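Local coordinates for phosphatidylserine synthase (Haemophilus influenzae, PDB 3HSI), which is a member of the phospholipase D superfamily, with an active-site motif of that clan and a PLD-like domain in one chain, at residues 132-144 / 379-393. Numbering follows the deposited sequence.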
ATOM      1  N   ILE C 132       3.400  13.130   0.869  1.00 20.67           N
ATOM      2  CA  ILE C 132       3.709  12.195  -0.207  1.00 20.67           C
ATOM      3  C   ILE C 132       2.561  11.193  -0.406  1.00 21.67           C
ATOM      4  O   ILE C 132       2.498  10.475  -1.411  1.00 23.01           O
ATOM      5  CB  ILE C 132       5.052  11.513   0.061  1.00 20.08           C
ATOM      6  CG1 ILE C 132       6.188  12.555  -0.063  1.00 21.03           C
ATOM      7  CG2 ILE C 132       5.283  10.317  -0.867  1.00 18.72           C
ATOM      8  CD1 ILE C 132       6.158  13.338  -1.404  1.00 19.25           C
ATOM      9  N   ASN C 133       1.651  11.149   0.546  1.00 21.65           N
ATOM     10  CA  ASN C 133       0.431  10.361   0.386  1.00 22.98           C
ATOM     11  C   ASN C 133      -0.542  10.896   1.404  1.00 23.39           C
ATOM     12  O   ASN C 133      -0.160  11.734   2.227  1.00 23.25           O
ATOM     13  CB  ASN C 133       0.670   8.856   0.585  1.00 21.58           C
ATOM     14  CG  ASN C 133      -0.220   8.012  -0.313  1.00 22.86           C
ATOM     15  OD1 ASN C 133      -1.372   8.365  -0.575  1.00 22.39           O
ATOM     16  ND2 ASN C 133       0.305   6.904  -0.793  1.00 22.09           N
ATOM     17  N   THR C 134      -1.768  10.393   1.359  1.00 24.31           N
ATOM     18  CA  THR C 134      -2.874  10.892   2.177  1.00 25.61           C
ATOM     19  C   THR C 134      -2.777  10.423   3.629  1.00 26.16           C
ATOM     20  O   THR C 134      -3.418  10.991   4.514  1.00 25.83           O
ATOM     21  CB  THR C 134      -4.241  10.463   1.592  1.00 25.65           C
ATOM     22  OG1 THR C 134      -4.322   9.040   1.587  1.00 26.06           O
ATOM     23  CG2 THR C 134      -4.438  10.969   0.169  1.00 25.59           C
ATOM     24  N   ARG C 135      -1.976   9.381   3.843  1.00 27.18           N
ATOM     25  CA  ARG C 135      -1.646   8.835   5.157  1.00 27.96           C
ATOM     26  C   ARG C 135      -0.160   8.538   5.219  1.00 27.99           C
ATOM     27  O   ARG C 135       0.405   7.942   4.287  1.00 27.92           O
ATOM     28  CB  ARG C 135      -2.432   7.557   5.429  1.00 28.00           C
ATOM     29  CG  ARG C 135      -3.686   7.824   6.260  1.00 31.90           C
ATOM     30  CD  ARG C 135      -4.905   7.244   5.613  1.00 37.19           C
ATOM     31  NE  ARG C 135      -6.143   7.769   6.199  1.00 42.70           N
ATOM     32  CZ  ARG C 135      -7.248   8.068   5.502  1.00 44.42           C
ATOM     33  NH1 ARG C 135      -7.275   7.907   4.172  1.00 44.52           N
ATOM     34  NH2 ARG C 135      -8.330   8.541   6.133  1.00 43.94           N
ATOM     35  N   GLU C 136       0.455   8.931   6.330  1.00 27.89           N
ATOM     36  CA  GLU C 136       1.881   8.717   6.564  1.00 29.00           C
ATOM     37  C   GLU C 136       2.359   7.303   6.192  1.00 27.87           C
ATOM     38  O   GLU C 136       3.400   7.155   5.560  1.00 28.57           O
ATOM     39  CB  GLU C 136       2.240   9.059   8.025  1.00 29.53           C
ATOM     40  CG  GLU C 136       3.736   9.040   8.289  1.00 33.47           C
ATOM     41  CD  GLU C 136       4.165   9.678   9.617  1.00 39.04           C
ATOM     42  OE1 GLU C 136       3.308  10.212  10.354  1.00 40.61           O
ATOM     43  OE2 GLU C 136       5.383   9.640   9.926  1.00 41.64           O
ATOM     44  N   VAL C 137       1.585   6.281   6.544  1.00 26.19           N
ATOM     45  CA  VAL C 137       2.020   4.907   6.350  1.00 25.31           C
ATOM     46  C   VAL C 137       2.222   4.562   4.879  1.00 24.38           C
ATOM     47  O   VAL C 137       3.048   3.735   4.560  1.00 24.82           O
ATOM     48  CB  VAL C 137       1.065   3.867   7.065  1.00 25.50           C
ATOM     49  CG1 VAL C 137      -0.287   3.841   6.425  1.00 23.98           C
ATOM     50  CG2 VAL C 137       1.680   2.476   7.036  1.00 26.02           C
ATOM     51  N   PHE C 138       1.478   5.216   3.991  1.00 23.77           N
ATOM     52  CA  PHE C 138       1.567   4.948   2.565  1.00 23.07           C
ATOM     53  C   PHE C 138       2.509   5.887   1.817  1.00 22.75           C
ATOM     54  O   PHE C 138       2.507   5.885   0.594  1.00 22.91           O
ATOM     55  CB  PHE C 138       0.201   5.061   1.920  1.00 23.41           C
ATOM     56  CG  PHE C 138      -0.706   3.870   2.147  1.00 25.68           C
ATOM     57  CD1 PHE C 138      -1.711   3.922   3.107  1.00 26.26           C
ATOM     58  CD2 PHE C 138      -0.614   2.735   1.330  1.00 28.12           C
ATOM     59  CE1 PHE C 138      -2.608   2.838   3.287  1.00 26.34           C
ATOM     60  CE2 PHE C 138      -1.508   1.637   1.497  1.00 28.89           C
ATOM     61  CZ  PHE C 138      -2.497   1.695   2.484  1.00 27.56           C
ATOM     62  N   GLY C 139       3.281   6.701   2.533  1.00 22.00           N
ATOM     63  CA  GLY C 139       4.448   7.376   1.922  1.00 21.88           C
ATOM     64  C   GLY C 139       4.865   8.668   2.601  1.00 21.14           C
ATOM     65  O   GLY C 139       4.021   9.478   2.942  1.00 21.10           O
ATOM     66  N   VAL C 140       6.169   8.849   2.777  1.00 21.72           N
ATOM     67  CA  VAL C 140       6.759  10.071   3.356  1.00 22.58           C
ATOM     68  C   VAL C 140       7.872  10.681   2.477  1.00 23.03           C
ATOM     69  O   VAL C 140       8.401  10.042   1.545  1.00 22.20           O
ATOM     70  CB  VAL C 140       7.346   9.794   4.795  1.00 23.31           C
ATOM     71  CG1 VAL C 140       6.260   9.203   5.707  1.00 24.91           C
ATOM     72  CG2 VAL C 140       8.501   8.823   4.725  1.00 23.33           C
ATOM     73  N   LEU C 141       8.236  11.912   2.808  1.00 23.10           N
ATOM     74  CA  LEU C 141       9.271  12.605   2.124  1.00 23.85           C
ATOM     75  C   LEU C 141      10.633  12.087   2.575  1.00 24.31           C
ATOM     76  O   LEU C 141      11.081  12.346   3.692  1.00 24.28           O
ATOM     77  CB  LEU C 141       9.126  14.109   2.377  1.00 24.24           C
ATOM     78  CG  LEU C 141      10.207  15.011   1.737  1.00 24.46           C
ATOM     79  CD1 LEU C 141      10.061  15.020   0.206  1.00 21.41           C
ATOM     80  CD2 LEU C 141      10.103  16.434   2.305  1.00 20.09           C
ATOM     81  N   HIS C 142      11.292  11.326   1.712  1.00 24.93           N
ATOM     82  CA  HIS C 142      12.640  10.849   2.010  1.00 26.04           C
ATOM     83  C   HIS C 142      13.677  11.451   1.054  1.00 26.20           C
ATOM     84  O   HIS C 142      14.806  10.973   1.002  1.00 27.38           O
ATOM     85  CB  HIS C 142      12.710   9.334   1.900  1.00 26.64           C
ATOM     86  CG  HIS C 142      12.346   8.597   3.152  1.00 29.29           C
ATOM     87  ND1 HIS C 142      12.857   8.921   4.388  1.00 32.61           N
ATOM     88  CD2 HIS C 142      11.606   7.471   3.336  1.00 32.75           C
ATOM     89  CE1 HIS C 142      12.405   8.068   5.294  1.00 33.65           C
ATOM     90  NE2 HIS C 142      11.648   7.174   4.681  1.00 35.04           N
ATOM     91  N   VAL C 143      13.292  12.457   0.278  1.00 25.27           N
ATOM     92  CA  VAL C 143      14.228  13.223  -0.528  1.00 25.47           C
ATOM     93  C   VAL C 143      15.222  13.931   0.422  1.00 25.24           C
ATOM     94  O   VAL C 143      14.795  14.510   1.435  1.00 25.11           O
ATOM     95  CB  VAL C 143      13.460  14.276  -1.378  1.00 25.76           C
ATOM     96  CG1 VAL C 143      14.410  15.361  -1.977  1.00 25.21           C
ATOM     97  CG2 VAL C 143      12.635  13.576  -2.456  1.00 25.90           C
ATOM     98  N   LYS C 144      16.517  13.875   0.093  1.00 24.38           N
ATOM     99  CA  LYS C 144      17.573  14.493   0.906  1.00 23.80           C
ATOM    100  C   LYS C 144      18.280  15.609   0.185  1.00 23.69           C
ATOM    101  O   LYS C 144      18.173  15.745  -1.036  1.00 23.74           O
ATOM    102  CB  LYS C 144      18.632  13.458   1.318  1.00 24.22           C
ATOM    103  CG  LYS C 144      18.086  12.160   1.853  1.00 25.00           C
ATOM    104  CD  LYS C 144      17.342  12.353   3.186  1.00 26.91           C
ATOM    105  CE  LYS C 144      16.579  11.074   3.587  1.00 29.77           C
ATOM    106  NZ  LYS C 144      15.881  11.278   4.898  1.00 33.09           N
ATOM    107  N   GLY C 379      19.258   8.576   0.222  1.00 23.27           N
ATOM    108  CA  GLY C 379      18.503   8.432   1.442  1.00 23.60           C
ATOM    109  C   GLY C 379      17.681   7.156   1.417  1.00 24.12           C
ATOM    110  O   GLY C 379      16.963   6.875   2.369  1.00 24.61           O
ATOM    111  N   ASN C 380      17.820   6.365   0.357  1.00 24.29           N
ATOM    112  CA  ASN C 380      17.010   5.135   0.176  1.00 24.61           C
ATOM    113  C   ASN C 380      17.447   4.023   1.167  1.00 25.20           C
ATOM    114  O   ASN C 380      18.600   3.609   1.192  1.00 24.12           O
ATOM    115  CB  ASN C 380      17.077   4.701  -1.301  1.00 23.93           C
ATOM    116  CG  ASN C 380      16.126   3.563  -1.641  1.00 23.87           C
ATOM    117  OD1 ASN C 380      16.014   2.572  -0.919  1.00 22.08           O
ATOM    118  ND2 ASN C 380      15.452   3.698  -2.761  1.00 22.41           N
ATOM    119  N   ASN C 381      16.510   3.568   1.999  1.00 26.56           N
ATOM    120  CA  ASN C 381      16.771   2.530   3.005  1.00 26.45           C
ATOM    121  C   ASN C 381      16.855   1.145   2.388  1.00 26.58           C
ATOM    122  O   ASN C 381      17.061   0.159   3.106  1.00 27.60           O
ATOM    123  CB  ASN C 381      15.664   2.509   4.076  1.00 27.25           C
ATOM    124  CG  ASN C 381      15.711   3.700   5.002  1.00 28.78           C
ATOM    125  OD1 ASN C 381      16.778   4.149   5.393  1.00 34.20           O
ATOM    126  ND2 ASN C 381      14.549   4.210   5.374  1.00 29.38           N
ATOM    127  N   LEU C 382      16.705   1.031   1.073  1.00 25.27           N
ATOM    128  CA  LEU C 382      16.798  -0.297   0.456  1.00 25.13           C
ATOM    129  C   LEU C 382      15.820  -1.289   1.092  1.00 24.99           C
ATOM    130  O   LEU C 382      16.179  -2.438   1.433  1.00 25.66           O
ATOM    131  CB  LEU C 382      18.237  -0.819   0.531  1.00 24.57           C
ATOM    132  CG  LEU C 382      19.217   0.074  -0.251  1.00 24.95           C
ATOM    133  CD1 LEU C 382      20.690  -0.286   0.047  1.00 21.58           C
ATOM    134  CD2 LEU C 382      18.908  -0.040  -1.740  1.00 26.72           C
ATOM    135  N   ASN C 383      14.575  -0.839   1.249  1.00 24.77           N
ATOM    136  CA  ASN C 383      13.496  -1.678   1.797  1.00 24.30           C
ATOM    137  C   ASN C 383      12.237  -1.622   0.920  1.00 23.87           C
ATOM    138  O   ASN C 383      12.133  -0.748   0.075  1.00 24.18           O
ATOM    139  CB  ASN C 383      13.213  -1.278   3.258  1.00 24.15           C
ATOM    140  CG  ASN C 383      12.721   0.158   3.418  1.00 26.86           C
ATOM    141  OD1 ASN C 383      12.593   0.943   2.462  1.00 31.77           O
ATOM    142  ND2 ASN C 383      12.440   0.511   4.648  1.00 29.42           N
ATOM    143  N   PRO C 384      11.266  -2.542   1.114  1.00 23.49           N
ATOM    144  CA  PRO C 384      10.048  -2.451   0.295  1.00 23.38           C
ATOM    145  C   PRO C 384       9.269  -1.113   0.333  1.00 24.06           C
ATOM    146  O   PRO C 384       8.669  -0.774  -0.684  1.00 23.05           O
ATOM    147  CB  PRO C 384       9.172  -3.578   0.844  1.00 23.25           C
ATOM    148  CG  PRO C 384      10.242  -4.591   1.365  1.00 23.04           C
ATOM    149  CD  PRO C 384      11.225  -3.703   2.020  1.00 22.40           C
ATOM    150  N   ARG C 385       9.255  -0.395   1.465  1.00 24.42           N
ATOM    151  CA  ARG C 385       8.662   0.979   1.556  1.00 25.76           C
ATOM    152  C   ARG C 385       9.250   1.907   0.503  1.00 25.62           C
ATOM    153  O   ARG C 385       8.529   2.639  -0.191  1.00 25.48           O
ATOM    154  CB  ARG C 385       9.028   1.664   2.890  1.00 25.74           C
ATOM    155  CG  ARG C 385       8.183   1.340   4.079  1.00 28.54           C
ATOM    156  CD  ARG C 385       8.294   2.476   5.096  1.00 27.80           C
ATOM    157  NE  ARG C 385       7.534   3.648   4.651  1.00 27.01           N
ATOM    158  CZ  ARG C 385       6.215   3.765   4.743  1.00 28.40           C
ATOM    159  NH1 ARG C 385       5.495   2.775   5.256  1.00 28.23           N
ATOM    160  NH2 ARG C 385       5.602   4.862   4.303  1.00 28.29           N
ATOM    161  N   ALA C 386      10.586   1.927   0.461  1.00 26.51           N
ATOM    162  CA  ALA C 386      11.337   2.712  -0.525  1.00 26.87           C
ATOM    163  C   ALA C 386      10.974   2.298  -1.960  1.00 27.20           C
ATOM    164  O   ALA C 386      10.915   3.132  -2.859  1.00 27.58           O
ATOM    165  CB  ALA C 386      12.824   2.580  -0.276  1.00 26.99           C
ATOM    166  N   TRP C 387      10.668   1.026  -2.174  1.00 27.23           N
ATOM    167  CA  TRP C 387      10.323   0.572  -3.531  1.00 27.38           C
ATOM    168  C   TRP C 387       8.900   0.878  -3.994  1.00 27.97           C
ATOM    169  O   TRP C 387       8.542   0.652  -5.167  1.00 28.95           O
ATOM    170  CB  TRP C 387      10.601  -0.932  -3.687  1.00 26.77           C
ATOM    171  CG  TRP C 387      11.806  -1.191  -4.548  1.00 26.70           C
ATOM    172  CD1 TRP C 387      11.830  -1.821  -5.766  1.00 24.25           C
ATOM    173  CD2 TRP C 387      13.159  -0.802  -4.268  1.00 23.77           C
ATOM    174  NE1 TRP C 387      13.118  -1.846  -6.258  1.00 25.13           N
ATOM    175  CE2 TRP C 387      13.948  -1.223  -5.356  1.00 24.89           C
ATOM    176  CE3 TRP C 387      13.774  -0.110  -3.211  1.00 25.24           C
ATOM    177  CZ2 TRP C 387      15.331  -0.986  -5.413  1.00 25.05           C
ATOM    178  CZ3 TRP C 387      15.141   0.133  -3.271  1.00 23.90           C
ATOM    179  CH2 TRP C 387      15.902  -0.313  -4.355  1.00 23.99           C
ATOM    180  N   ARG C 388       8.061   1.380  -3.103  1.00 27.17           N
ATOM    181  CA  ARG C 388       6.677   1.489  -3.485  1.00 26.18           C
ATOM    182  C   ARG C 388       6.027   2.717  -2.923  1.00 24.67           C
ATOM    183  O   ARG C 388       5.219   3.349  -3.597  1.00 24.25           O
ATOM    184  CB  ARG C 388       5.934   0.224  -3.015  1.00 26.89           C
ATOM    185  CG  ARG C 388       4.534   0.113  -3.466  1.00 29.27           C
ATOM    186  CD  ARG C 388       3.854  -1.087  -2.771  1.00 37.99           C
ATOM    187  NE  ARG C 388       4.181  -2.397  -3.351  1.00 42.66           N
ATOM    188  CZ  ARG C 388       5.200  -3.181  -2.976  1.00 47.84           C
ATOM    189  NH1 ARG C 388       6.056  -2.798  -2.027  1.00 50.92           N
ATOM    190  NH2 ARG C 388       5.385  -4.360  -3.566  1.00 48.97           N
ATOM    191  N   LEU C 389       6.353   3.043  -1.679  1.00 23.44           N
ATOM    192  CA  LEU C 389       5.600   4.070  -0.967  1.00 22.64           C
ATOM    193  C   LEU C 389       6.293   5.440  -0.901  1.00 22.01           C
ATOM    194  O   LEU C 389       5.641   6.460  -1.114  1.00 21.41           O
ATOM    195  CB  LEU C 389       5.220   3.592   0.433  1.00 22.45           C
ATOM    196  CG  LEU C 389       4.528   2.221   0.500  1.00 22.35           C
ATOM    197  CD1 LEU C 389       4.384   1.740   1.940  1.00 22.37           C
ATOM    198  CD2 LEU C 389       3.166   2.278  -0.200  1.00 21.35           C
ATOM    199  N   ASP C 390       7.595   5.472  -0.632  1.00 21.94           N
ATOM    200  CA  ASP C 390       8.241   6.765  -0.248  1.00 21.75           C
ATOM    201  C   ASP C 390       8.876   7.544  -1.401  1.00 21.74           C
ATOM    202  O   ASP C 390       9.199   6.975  -2.449  1.00 20.99           O
ATOM    203  CB  ASP C 390       9.267   6.566   0.869  1.00 22.04           C
ATOM    204  CG  ASP C 390       8.672   5.924   2.133  1.00 22.82           C
ATOM    205  OD1 ASP C 390       7.467   6.067   2.411  1.00 26.69           O
ATOM    206  OD2 ASP C 390       9.426   5.284   2.887  1.00 26.68           O
ATOM    207  N   ALA C 391       9.044   8.854  -1.217  1.00 21.69           N
ATOM    208  CA  ALA C 391       9.691   9.649  -2.243  1.00 22.24           C
ATOM    209  C   ALA C 391      11.170   9.728  -1.913  1.00 22.75           C
ATOM    210  O   ALA C 391      11.554  10.093  -0.801  1.00 22.52           O
ATOM    211  CB  ALA C 391       9.040  11.026  -2.380  1.00 22.04           C
ATOM    212  N   GLU C 392      12.000   9.331  -2.876  1.00 22.58           N
ATOM    213  CA  GLU C 392      13.431   9.160  -2.653  1.00 21.64           C
ATOM    214  C   GLU C 392      14.264   9.910  -3.671  1.00 21.49           C
ATOM    215  O   GLU C 392      13.790  10.218  -4.785  1.00 20.42           O
ATOM    216  CB  GLU C 392      13.813   7.669  -2.739  1.00 21.76           C
ATOM    217  CG  GLU C 392      12.926   6.716  -1.922  1.00 24.19           C
ATOM    218  CD  GLU C 392      13.408   6.572  -0.485  1.00 27.74           C
ATOM    219  OE1 GLU C 392      14.393   7.247  -0.101  1.00 27.52           O
ATOM    220  OE2 GLU C 392      12.818   5.767   0.261  1.00 29.19           O
ATOM    221  N   ASN C 393      15.521  10.184  -3.310  1.00 20.87           N
ATOM    222  CA  ASN C 393      16.454  10.652  -4.322  1.00 21.55           C
ATOM    223  C   ASN C 393      17.870  10.073  -4.160  1.00 22.17           C
ATOM    224  O   ASN C 393      18.130   9.298  -3.241  1.00 22.59           O
ATOM    225  CB  ASN C 393      16.431  12.172  -4.458  1.00 19.97           C
ATOM    226  CG  ASN C 393      17.102  12.887  -3.287  1.00 21.46           C
ATOM    227  OD1 ASN C 393      17.322  12.307  -2.222  1.00 19.76           O
ATOM    228  ND2 ASN C 393      17.408  14.174  -3.485  1.00 16.59           N
TER
HETATM  229  O   HOH W   1      16.172   9.520  -0.346  1.00 32.55           O
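Arg-385 holds the backbone oxygen of Val-137 end-on, NH1 at 2.7 Å and NH2 at 2.8 Å from Val-137 O, which lies in the guanidinium plane; NH1 also donates to Ile-457 O, near the C-terminus. NE and NH2 also engage the Asp-390 carboxylate side-on, with Arg-385 NH2 2.9 Å from Asp-390 OD1. A bend at chi3 (74°) turns the guanidinium to serve both partners. Asp-390 OD1 also accepts from Val-140 N, which comes from above the carboxylate plane, while OD2 lies 3.1 Å from His-142 CD2 at the ring edge.

Beyond this network, Ala-391 N donates to Val-140 O (3.1 Å) and Ala-391 O accepts from His-142 N, a short parallel pairing of 141-142 with strand 391-398. The Asn-393 amide faces the Lys-144 backbone, with OD1 receiving Lys-144 N (2.9 Å) and ND2 giving to Lys-144 O (3.0 Å); Tyr-154 and Tyr-232 bond to the same amide.

His-142 and Lys-144 fit the HxK pattern of the phospholipase D motif, and Lys-366, bonded to Asn-381 and Gly-379, probably belongs to its second copy. The buried carboxylate of Asp-390, paired with Arg-385, would be expected to stay ionised, and it ties the motif-bearing loop of one half to the other.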